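Local coordinates for TSSL (Francisella novicida, PDB 4ACK), which probably serves as the cytoplasmic part of a DotU-family membrane component of the type VI secretion machinery, which exports effector proteins, at residues Thr107-Tyr121 against His143-His155. Residues are numbered along the deposited sequence; the frame is centred on the assembly and turned at random.
Sequences TDNILSENIYPQICY and HSFLAYKKEIDKH
His155 lays its imidazole almost flat on the phenol ring of Tyr121, the planes 5° apart and the centroids 4.2 Å from each other, an offset stack in which CD2 of the histidine rides above CE2 of the tyrosine. The tyrosine is thereby sandwiched, because CD1 of Ile110 covers its opposite face, and the two covered faces limit the rotation of the ring. Its hydroxyl ties the far end of the side chain to the backbone oxygen of Ile110, to which it donates (OH to O, 2.5 Å). This bond joins helix 99-112 to helix 118-129 across the loop between them. CD2 of Leu111 comes obliquely to ND1 of His155, 3.7 Å away, with CE1 almost as near. One helical turn earlier, Ile152 illustrates knobs-into-holes packing within this all-helical DotU domain: its side chain drops among Thr107, Ile110, Leu111 and Tyr121. Its two branches divide the work. The first torsion (chi1 -80°) sets CG1 anti to the carbonyl carbon and CG2 anti to the backbone N, sending the branches apart; a bend at chi2 then brings CD1 to CD1 of Ile110 at 3.9 Å, while CG2 lies 3.5 Å from the carbonyl oxygen of Tyr121. Ile124 of helix 118-129 also packs on Ile152, extending the apolar layer. CD1 of Leu111 rests against CB of Glu151 at 3.9 Å, the two side chains crossing at about a right angle. Where the apolar packing gives way to polar contact, Tyr148 sets CD1 of its ring 3.5 Å from CG2 of Thr107 and sends its hydroxyl to Asp108, donating to OD1 on the syn side at 2.7 Å, 21° out of the carboxylate plane.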
ATOM      1  N   THR A 107      -7.606  -0.592   8.706  1.00 24.75           N
ATOM      2  CA  THR A 107      -6.887  -1.125   9.841  1.00 26.59           C
ATOM      3  C   THR A 107      -7.830  -1.266  11.061  1.00 29.01           C
ATOM      4  O   THR A 107      -7.802  -2.308  11.723  1.00 27.85           O
ATOM      5  CB  THR A 107      -5.665  -0.264  10.176  1.00 26.16           C
ATOM      6  OG1 THR A 107      -4.815  -0.157   8.987  1.00 30.10           O
ATOM      7  CG2 THR A 107      -4.874  -0.841  11.357  1.00 26.82           C
ATOM      8  N   ASP A 108      -8.662  -0.228  11.339  1.00 30.22           N
ATOM      9  CA  ASP A 108      -9.731  -0.341  12.335  1.00 31.99           C
ATOM     10  C   ASP A 108     -10.579  -1.597  12.105  1.00 30.61           C
ATOM     11  O   ASP A 108     -10.851  -2.314  13.019  1.00 31.33           O
ATOM     12  CB  ASP A 108     -10.691   0.881  12.311  1.00 31.54           C
ATOM     13  CG  ASP A 108     -10.010   2.163  12.778  1.00 33.63           C
ATOM     14  OD1 ASP A 108      -9.053   2.111  13.565  1.00 34.59           O
ATOM     15  OD2 ASP A 108     -10.412   3.233  12.292  1.00 38.07           O
ATOM     16  N   ASN A 109     -11.027  -1.811  10.888  1.00 30.61           N
ATOM     17  CA  ASN A 109     -11.870  -2.938  10.613  1.00 31.92           C
ATOM     18  C   ASN A 109     -11.192  -4.279  10.887  1.00 33.56           C
ATOM     19  O   ASN A 109     -11.721  -5.076  11.683  1.00 34.18           O
ATOM     20  CB  ASN A 109     -12.382  -2.869   9.215  1.00 32.07           C
ATOM     21  CG  ASN A 109     -13.346  -1.676   9.004  1.00 36.63           C
ATOM     22  OD1 ASN A 109     -13.727  -1.004   9.963  1.00 36.63           O
ATOM     23  ND2 ASN A 109     -13.745  -1.432   7.751  1.00 36.63           N
ATOM     24  N   ILE A 110      -9.999  -4.501  10.328  1.00 32.61           N
ATOM     25  CA  ILE A 110      -9.317  -5.796  10.546  1.00 32.37           C
ATOM     26  C   ILE A 110      -8.908  -5.960  11.974  1.00 34.06           C
ATOM     27  O   ILE A 110      -8.752  -7.074  12.446  1.00 33.82           O
ATOM     28  CB  ILE A 110      -8.131  -6.013   9.616  1.00 31.54           C
ATOM     29  CG1 ILE A 110      -6.898  -5.170   9.991  1.00 28.56           C
ATOM     30  CG2 ILE A 110      -8.585  -5.805   8.198  1.00 29.27           C
ATOM     31  CD1 ILE A 110      -5.677  -5.445   8.979  1.00 31.81           C
ATOM     32  N   LEU A 111      -8.760  -4.845  12.697  1.00 35.55           N
ATOM     33  CA  LEU A 111      -8.363  -4.981  14.107  1.00 36.90           C
ATOM     34  C   LEU A 111      -9.552  -5.230  15.059  1.00 37.91           C
ATOM     35  O   LEU A 111      -9.357  -5.720  16.172  1.00 36.48           O
ATOM     36  CB  LEU A 111      -7.501  -3.795  14.628  1.00 36.00           C
ATOM     37  CG  LEU A 111      -6.003  -3.689  14.257  1.00 33.71           C
ATOM     38  CD1 LEU A 111      -5.518  -2.336  14.706  1.00 33.65           C
ATOM     39  CD2 LEU A 111      -5.124  -4.795  14.940  1.00 32.84           C
ATOM     40  N   SER A 112     -10.717  -4.763  14.683  1.00 40.25           N
ATOM     41  CA  SER A 112     -11.923  -4.947  15.445  1.00 44.75           C
ATOM     42  C   SER A 112     -12.481  -6.353  15.460  1.00 47.40           C
ATOM     43  O   SER A 112     -12.919  -6.828  16.464  1.00 48.28           O
ATOM     44  CB  SER A 112     -12.978  -3.947  15.045  1.00 43.82           C
ATOM     45  OG  SER A 112     -13.716  -4.425  13.986  1.00 48.59           O
ATOM     46  N   GLU A 113     -12.445  -7.011  14.320  1.00 50.36           N
ATOM     47  CA  GLU A 113     -12.982  -8.344  14.167  1.00 52.30           C
ATOM     48  C   GLU A 113     -11.970  -9.369  13.761  1.00 52.34           C
ATOM     49  O   GLU A 113     -11.265  -9.222  12.800  1.00 50.90           O
ATOM     50  CB  GLU A 113     -14.024  -8.333  13.091  1.00 52.90           C
ATOM     51  CG  GLU A 113     -15.342  -7.882  13.534  1.00 57.57           C
ATOM     52  CD  GLU A 113     -16.367  -8.152  12.497  1.00 62.76           C
ATOM     53  OE1 GLU A 113     -16.421  -7.391  11.534  1.00 64.49           O
ATOM     54  OE2 GLU A 113     -17.108  -9.126  12.637  1.00 65.74           O
ATOM     55  N   ASN A 114     -11.943 -10.455  14.482  1.00 52.72           N
ATOM     56  CA  ASN A 114     -10.970 -11.455  14.173  1.00 53.93           C
ATOM     57  C   ASN A 114     -11.381 -12.423  13.085  1.00 53.03           C
ATOM     58  O   ASN A 114     -11.215 -13.604  13.233  1.00 53.81           O
ATOM     59  CB  ASN A 114     -10.706 -12.234  15.424  1.00 54.96           C
ATOM     60  CG  ASN A 114      -9.336 -12.720  15.489  1.00 59.52           C
ATOM     61  OD1 ASN A 114      -8.990 -13.701  14.844  1.00 65.54           O
ATOM     62  ND2 ASN A 114      -8.514 -12.031  16.246  1.00 61.63           N
ATOM     63  N   ILE A 115     -11.859 -11.894  11.977  1.00 50.76           N
ATOM     64  CA  ILE A 115     -12.252 -12.687  10.815  1.00 48.89           C
ATOM     65  C   ILE A 115     -11.260 -12.774   9.633  1.00 46.57           C
ATOM     66  O   ILE A 115     -11.458 -13.584   8.726  1.00 47.03           O
ATOM     67  CB  ILE A 115     -13.660 -12.266  10.249  1.00 49.51           C
ATOM     68  CG1 ILE A 115     -13.781 -10.746  10.107  1.00 49.00           C
ATOM     69  CG2 ILE A 115     -14.809 -12.871  11.110  1.00 50.32           C
ATOM     70  CD1 ILE A 115     -15.038 -10.282   9.361  1.00 50.93           C
ATOM     71  N   TYR A 116     -10.186 -11.991   9.645  1.00 43.64           N
ATOM     72  CA  TYR A 116      -9.463 -11.751   8.394  1.00 39.49           C
ATOM     73  C   TYR A 116      -8.265 -12.641   8.200  1.00 37.50           C
ATOM     74  O   TYR A 116      -7.629 -12.992   9.173  1.00 37.26           O
ATOM     75  CB  TYR A 116      -9.031 -10.289   8.372  1.00 39.64           C
ATOM     76  CG  TYR A 116     -10.207  -9.367   8.316  1.00 37.57           C
ATOM     77  CD1 TYR A 116     -10.820  -9.067   7.097  1.00 37.73           C
ATOM     78  CD2 TYR A 116     -10.728  -8.815   9.485  1.00 35.49           C
ATOM     79  CE1 TYR A 116     -11.927  -8.210   7.055  1.00 41.22           C
ATOM     80  CE2 TYR A 116     -11.816  -7.939   9.445  1.00 38.48           C
ATOM     81  CZ  TYR A 116     -12.389  -7.635   8.245  1.00 38.74           C
ATOM     82  OH  TYR A 116     -13.450  -6.788   8.250  1.00 44.08           O
ATOM     83  N   PRO A 117      -7.924 -12.976   6.946  1.00 35.58           N
ATOM     84  CA  PRO A 117      -6.725 -13.779   6.759  1.00 35.41           C
ATOM     85  C   PRO A 117      -5.476 -13.036   7.209  1.00 35.09           C
ATOM     86  O   PRO A 117      -5.465 -11.807   7.224  1.00 33.81           O
ATOM     87  CB  PRO A 117      -6.652 -13.977   5.262  1.00 36.21           C
ATOM     88  CG  PRO A 117      -7.590 -12.944   4.669  1.00 36.45           C
ATOM     89  CD  PRO A 117      -8.651 -12.756   5.695  1.00 35.75           C
ATOM     90  N   GLN A 118      -4.426 -13.778   7.534  1.00 33.08           N
ATOM     91  CA  GLN A 118      -3.189 -13.210   8.068  1.00 33.81           C
ATOM     92  C   GLN A 118      -2.518 -12.203   7.117  1.00 31.48           C
ATOM     93  O   GLN A 118      -1.938 -11.243   7.563  1.00 29.58           O
ATOM     94  CB  GLN A 118      -2.186 -14.328   8.372  1.00 34.38           C
ATOM     95  CG  GLN A 118      -1.062 -13.859   9.253  1.00 41.00           C
ATOM     96  CD  GLN A 118      -1.516 -13.659  10.712  1.00 49.84           C
ATOM     97  OE1 GLN A 118      -2.732 -13.626  11.041  1.00 50.78           O
ATOM     98  NE2 GLN A 118      -0.545 -13.541  11.592  1.00 52.30           N
ATOM     99  N   ILE A 119      -2.623 -12.441   5.817  1.00 29.87           N
ATOM    100  CA  ILE A 119      -2.119 -11.506   4.821  1.00 30.84           C
ATOM    101  C   ILE A 119      -2.650 -10.010   4.958  1.00 30.88           C
ATOM    102  O   ILE A 119      -1.940  -9.047   4.560  1.00 29.48           O
ATOM    103  CB  ILE A 119      -2.292 -12.052   3.387  1.00 29.48           C
ATOM    104  CG1 ILE A 119      -1.561 -11.136   2.392  1.00 31.27           C
ATOM    105  CG2 ILE A 119      -3.800 -12.252   3.007  1.00 29.12           C
ATOM    106  CD1 ILE A 119      -1.347 -11.711   1.014  1.00 31.97           C
ATOM    107  N   CYS A 120      -3.888  -9.840   5.469  1.00 30.29           N
ATOM    108  CA  CYS A 120      -4.425  -8.467   5.757  1.00 30.47           C
ATOM    109  C   CYS A 120      -3.515  -7.718   6.712  1.00 30.11           C
ATOM    110  O   CYS A 120      -3.089  -6.623   6.396  1.00 29.31           O
ATOM    111  CB  CYS A 120      -5.846  -8.520   6.333  1.00 29.33           C
ATOM    112  SG  CYS A 120      -7.010  -9.029   5.086  1.00 34.23           S
ATOM    113  N   TYR A 121      -3.217  -8.336   7.862  1.00 29.86           N
ATOM    114  CA  TYR A 121      -2.329  -7.771   8.870  1.00 31.01           C
ATOM    115  C   TYR A 121      -0.855  -7.592   8.431  1.00 31.70           C
ATOM    116  O   TYR A 121      -0.147  -6.664   8.946  1.00 30.85           O
ATOM    117  CB  TYR A 121      -2.402  -8.616  10.149  1.00 30.84           C
ATOM    118  CG  TYR A 121      -3.849  -8.839  10.599  1.00 32.16           C
ATOM    119  CD1 TYR A 121      -4.608  -9.892  10.089  1.00 32.46           C
ATOM    120  CD2 TYR A 121      -4.477  -7.957  11.509  1.00 33.71           C
ATOM    121  CE1 TYR A 121      -5.981 -10.111  10.496  1.00 33.40           C
ATOM    122  CE2 TYR A 121      -5.850  -8.145  11.911  1.00 30.06           C
ATOM    123  CZ  TYR A 121      -6.594  -9.221  11.389  1.00 35.12           C
ATOM    124  OH  TYR A 121      -7.959  -9.387  11.742  1.00 30.10           O
ATOM    125  N   HIS A 143      -0.164   9.582  19.155  1.00 26.01           N
ATOM    126  CA  HIS A 143      -0.374   8.337  19.930  1.00 28.17           C
ATOM    127  C   HIS A 143      -1.197   7.258  19.242  1.00 28.33           C
ATOM    128  O   HIS A 143      -0.862   6.115  19.384  1.00 29.79           O
ATOM    129  CB  HIS A 143      -0.908   8.602  21.375  1.00 25.71           C
ATOM    130  CG  HIS A 143       0.094   9.323  22.233  1.00 26.38           C
ATOM    131  ND1 HIS A 143       0.037   9.350  23.612  1.00 23.12           N
ATOM    132  CD2 HIS A 143       1.215  10.014  21.882  1.00 23.50           C
ATOM    133  CE1 HIS A 143       1.085  10.029  24.070  1.00 26.40           C
ATOM    134  NE2 HIS A 143       1.830  10.418  23.040  1.00 21.81           N
ATOM    135  N   SER A 144      -2.277   7.624  18.551  1.00 29.47           N
ATOM    136  CA  SER A 144      -3.051   6.655  17.763  1.00 29.28           C
ATOM    137  C   SER A 144      -2.205   6.016  16.658  1.00 29.37           C
ATOM    138  O   SER A 144      -2.317   4.827  16.429  1.00 28.99           O
ATOM    139  CB  SER A 144      -4.304   7.280  17.202  1.00 29.31           C
ATOM    140  OG  SER A 144      -5.157   7.617  18.294  1.00 31.64           O
ATOM    141  N   PHE A 145      -1.315   6.781  16.022  1.00 27.97           N
ATOM    142  CA  PHE A 145      -0.511   6.257  14.944  1.00 27.47           C
ATOM    143  C   PHE A 145       0.369   5.166  15.533  1.00 29.78           C
ATOM    144  O   PHE A 145       0.447   4.049  14.985  1.00 28.84           O
ATOM    145  CB  PHE A 145       0.312   7.383  14.281  1.00 26.42           C
ATOM    146  CG  PHE A 145       1.246   6.935  13.239  1.00 27.15           C
ATOM    147  CD1 PHE A 145       0.814   6.121  12.169  1.00 29.37           C
ATOM    148  CD2 PHE A 145       2.589   7.303  13.305  1.00 28.95           C
ATOM    149  CE1 PHE A 145       1.693   5.697  11.167  1.00 31.98           C
ATOM    150  CE2 PHE A 145       3.514   6.881  12.280  1.00 30.22           C
ATOM    151  CZ  PHE A 145       3.040   6.080  11.200  1.00 29.19           C
ATOM    152  N   LEU A 146       1.020   5.465  16.651  1.00 29.73           N
ATOM    153  CA  LEU A 146       1.885   4.476  17.264  1.00 32.04           C
ATOM    154  C   LEU A 146       1.109   3.257  17.747  1.00 32.38           C
ATOM    155  O   LEU A 146       1.625   2.136  17.682  1.00 32.82           O
ATOM    156  CB  LEU A 146       2.657   5.065  18.441  1.00 32.22           C
ATOM    157  CG  LEU A 146       3.454   6.325  18.134  1.00 35.38           C
ATOM    158  CD1 LEU A 146       4.053   6.760  19.428  1.00 36.76           C
ATOM    159  CD2 LEU A 146       4.505   6.073  17.071  1.00 36.58           C
ATOM    160  N   ALA A 147      -0.119   3.457  18.186  1.00 31.14           N
ATOM    161  CA  ALA A 147      -0.927   2.332  18.627  1.00 31.61           C
ATOM    162  C   ALA A 147      -1.278   1.385  17.479  1.00 31.62           C
ATOM    163  O   ALA A 147      -1.315   0.185  17.684  1.00 30.69           O
ATOM    164  CB  ALA A 147      -2.189   2.807  19.354  1.00 31.27           C
ATOM    165  N   TYR A 148      -1.586   1.930  16.290  1.00 31.01           N
ATOM    166  CA  TYR A 148      -1.911   1.122  15.128  1.00 31.59           C
ATOM    167  C   TYR A 148      -0.755   0.191  14.795  1.00 32.81           C
ATOM    168  O   TYR A 148      -0.950  -0.963  14.464  1.00 32.59           O
ATOM    169  CB  TYR A 148      -2.103   1.986  13.905  1.00 30.31           C
ATOM    170  CG  TYR A 148      -3.461   2.552  13.787  1.00 32.07           C
ATOM    171  CD1 TYR A 148      -4.579   1.706  13.766  1.00 30.87           C
ATOM    172  CD2 TYR A 148      -3.654   3.938  13.712  1.00 32.01           C
ATOM    173  CE1 TYR A 148      -5.826   2.203  13.649  1.00 32.18           C
ATOM    174  CE2 TYR A 148      -4.924   4.477  13.590  1.00 31.03           C
ATOM    175  CZ  TYR A 148      -5.995   3.611  13.562  1.00 33.62           C
ATOM    176  OH  TYR A 148      -7.244   4.122  13.458  1.00 31.09           O
ATOM    177  N   LYS A 149       0.448   0.738  14.820  1.00 33.28           N
ATOM    178  CA  LYS A 149       1.669  -0.040  14.621  1.00 35.35           C
ATOM    179  C   LYS A 149       1.805  -1.154  15.643  1.00 35.56           C
ATOM    180  O   LYS A 149       1.947  -2.304  15.271  1.00 37.91           O
ATOM    181  CB  LYS A 149       2.881   0.909  14.647  1.00 34.84           C
ATOM    182  CG  LYS A 149       2.991   1.634  13.316  1.00 37.27           C
ATOM    183  CD  LYS A 149       3.550   3.013  13.361  1.00 38.06           C
ATOM    184  CE  LYS A 149       4.858   3.015  13.940  1.00 37.45           C
ATOM    185  NZ  LYS A 149       5.413   4.389  14.074  1.00 40.99           N
ATOM    186  N   LYS A 150       1.712  -0.823  16.914  1.00 37.38           N
ATOM    187  CA  LYS A 150       1.860  -1.791  18.007  1.00 39.87           C
ATOM    188  C   LYS A 150       0.777  -2.872  17.839  1.00 40.24           C
ATOM    189  O   LYS A 150       1.051  -4.082  17.873  1.00 41.39           O
ATOM    190  CB  LYS A 150       1.756  -1.061  19.362  1.00 40.31           C
ATOM    191  CG  LYS A 150       2.114  -1.921  20.624  1.00 42.08           C
ATOM    192  CD  LYS A 150       2.008  -1.093  21.894  0.10 40.73           C
ATOM    193  CE  LYS A 150       2.178  -1.953  23.140  0.10 40.54           C
ATOM    194  NZ  LYS A 150       1.982  -1.153  24.381  0.10 40.25           N
ATOM    195  N   GLU A 151      -0.453  -2.444  17.592  1.00 40.35           N
ATOM    196  CA  GLU A 151      -1.573  -3.389  17.592  1.00 40.44           C
ATOM    197  C   GLU A 151      -1.501  -4.365  16.423  1.00 39.89           C
ATOM    198  O   GLU A 151      -1.750  -5.554  16.589  1.00 39.14           O
ATOM    199  CB  GLU A 151      -2.915  -2.651  17.660  1.00 39.74           C
ATOM    200  CG  GLU A 151      -3.097  -1.966  19.001  1.00 45.00           C
ATOM    201  CD  GLU A 151      -3.015  -2.950  20.167  1.00 51.28           C
ATOM    202  OE1 GLU A 151      -3.870  -3.857  20.207  1.00 54.08           O
ATOM    203  OE2 GLU A 151      -2.102  -2.844  21.035  1.00 56.88           O
ATOM    204  N   ILE A 152      -1.115  -3.849  15.264  1.00 39.08           N
ATOM    205  CA  ILE A 152      -0.972  -4.650  14.075  1.00 40.30           C
ATOM    206  C   ILE A 152       0.159  -5.687  14.231  1.00 43.20           C
ATOM    207  O   ILE A 152       0.019  -6.811  13.787  1.00 44.08           O
ATOM    208  CB  ILE A 152      -0.749  -3.803  12.803  1.00 38.19           C
ATOM    209  CG1 ILE A 152      -2.081  -3.237  12.290  1.00 34.79           C
ATOM    210  CG2 ILE A 152      -0.066  -4.631  11.741  1.00 36.89           C
ATOM    211  CD1 ILE A 152      -2.995  -4.227  11.564  1.00 31.73           C
ATOM    212  N   ASP A 153       1.266  -5.307  14.842  1.00 45.92           N
ATOM    213  CA  ASP A 153       2.367  -6.238  14.928  1.00 49.35           C
ATOM    214  C   ASP A 153       2.067  -7.338  15.940  1.00 51.19           C
ATOM    215  O   ASP A 153       2.588  -8.447  15.821  1.00 52.06           O
ATOM    216  CB  ASP A 153       3.696  -5.514  15.147  1.00 48.51           C
ATOM    217  CG  ASP A 153       4.222  -4.899  13.841  1.00 50.97           C
ATOM    218  OD1 ASP A 153       3.643  -5.165  12.739  1.00 46.55           O
ATOM    219  OD2 ASP A 153       5.220  -4.147  13.900  1.00 55.27           O
ATOM    220  N   LYS A 154       1.166  -7.037  16.873  1.00 53.06           N
ATOM    221  CA  LYS A 154       0.717  -7.968  17.863  1.00 54.85           C
ATOM    222  C   LYS A 154      -0.087  -9.098  17.227  1.00 55.83           C
ATOM    223  O   LYS A 154      -0.540  -9.967  17.955  1.00 57.15           O
ATOM    224  CB  LYS A 154      -0.152  -7.243  18.894  1.00 54.91           C
ATOM    225  CG  LYS A 154       0.202  -7.475  20.385  1.00 57.41           C
ATOM    226  CD  LYS A 154      -0.237  -6.287  21.305  1.00 61.47           C
ATOM    227  CE  LYS A 154      -1.775  -6.212  21.596  1.00 63.65           C
ATOM    228  NZ  LYS A 154      -2.187  -6.681  22.987  1.00 63.01           N
ATOM    229  N   HIS A 155      -0.259  -9.097  15.897  1.00 56.80           N
ATOM    230  CA  HIS A 155      -1.052 -10.111  15.142  1.00 56.51           C
ATOM    231  C   HIS A 155      -0.203 -11.119  14.320  1.00 56.74           C
ATOM    232  O   HIS A 155       0.865 -10.809  13.760  1.00 56.20           O
ATOM    233  CB  HIS A 155      -2.070  -9.422  14.205  1.00 56.84           C
ATOM    234  CG  HIS A 155      -3.478  -9.340  14.741  1.00 56.54           C
ATOM    235  ND1 HIS A 155      -3.924  -8.297  15.532  1.00 56.09           N
ATOM    236  CD2 HIS A 155      -4.551 -10.147  14.554  1.00 56.29           C
ATOM    237  CE1 HIS A 155      -5.193  -8.487  15.846  1.00 56.81           C
ATOM    238  NE2 HIS A 155      -5.597  -9.605  15.266  1.00 59.04           N
TER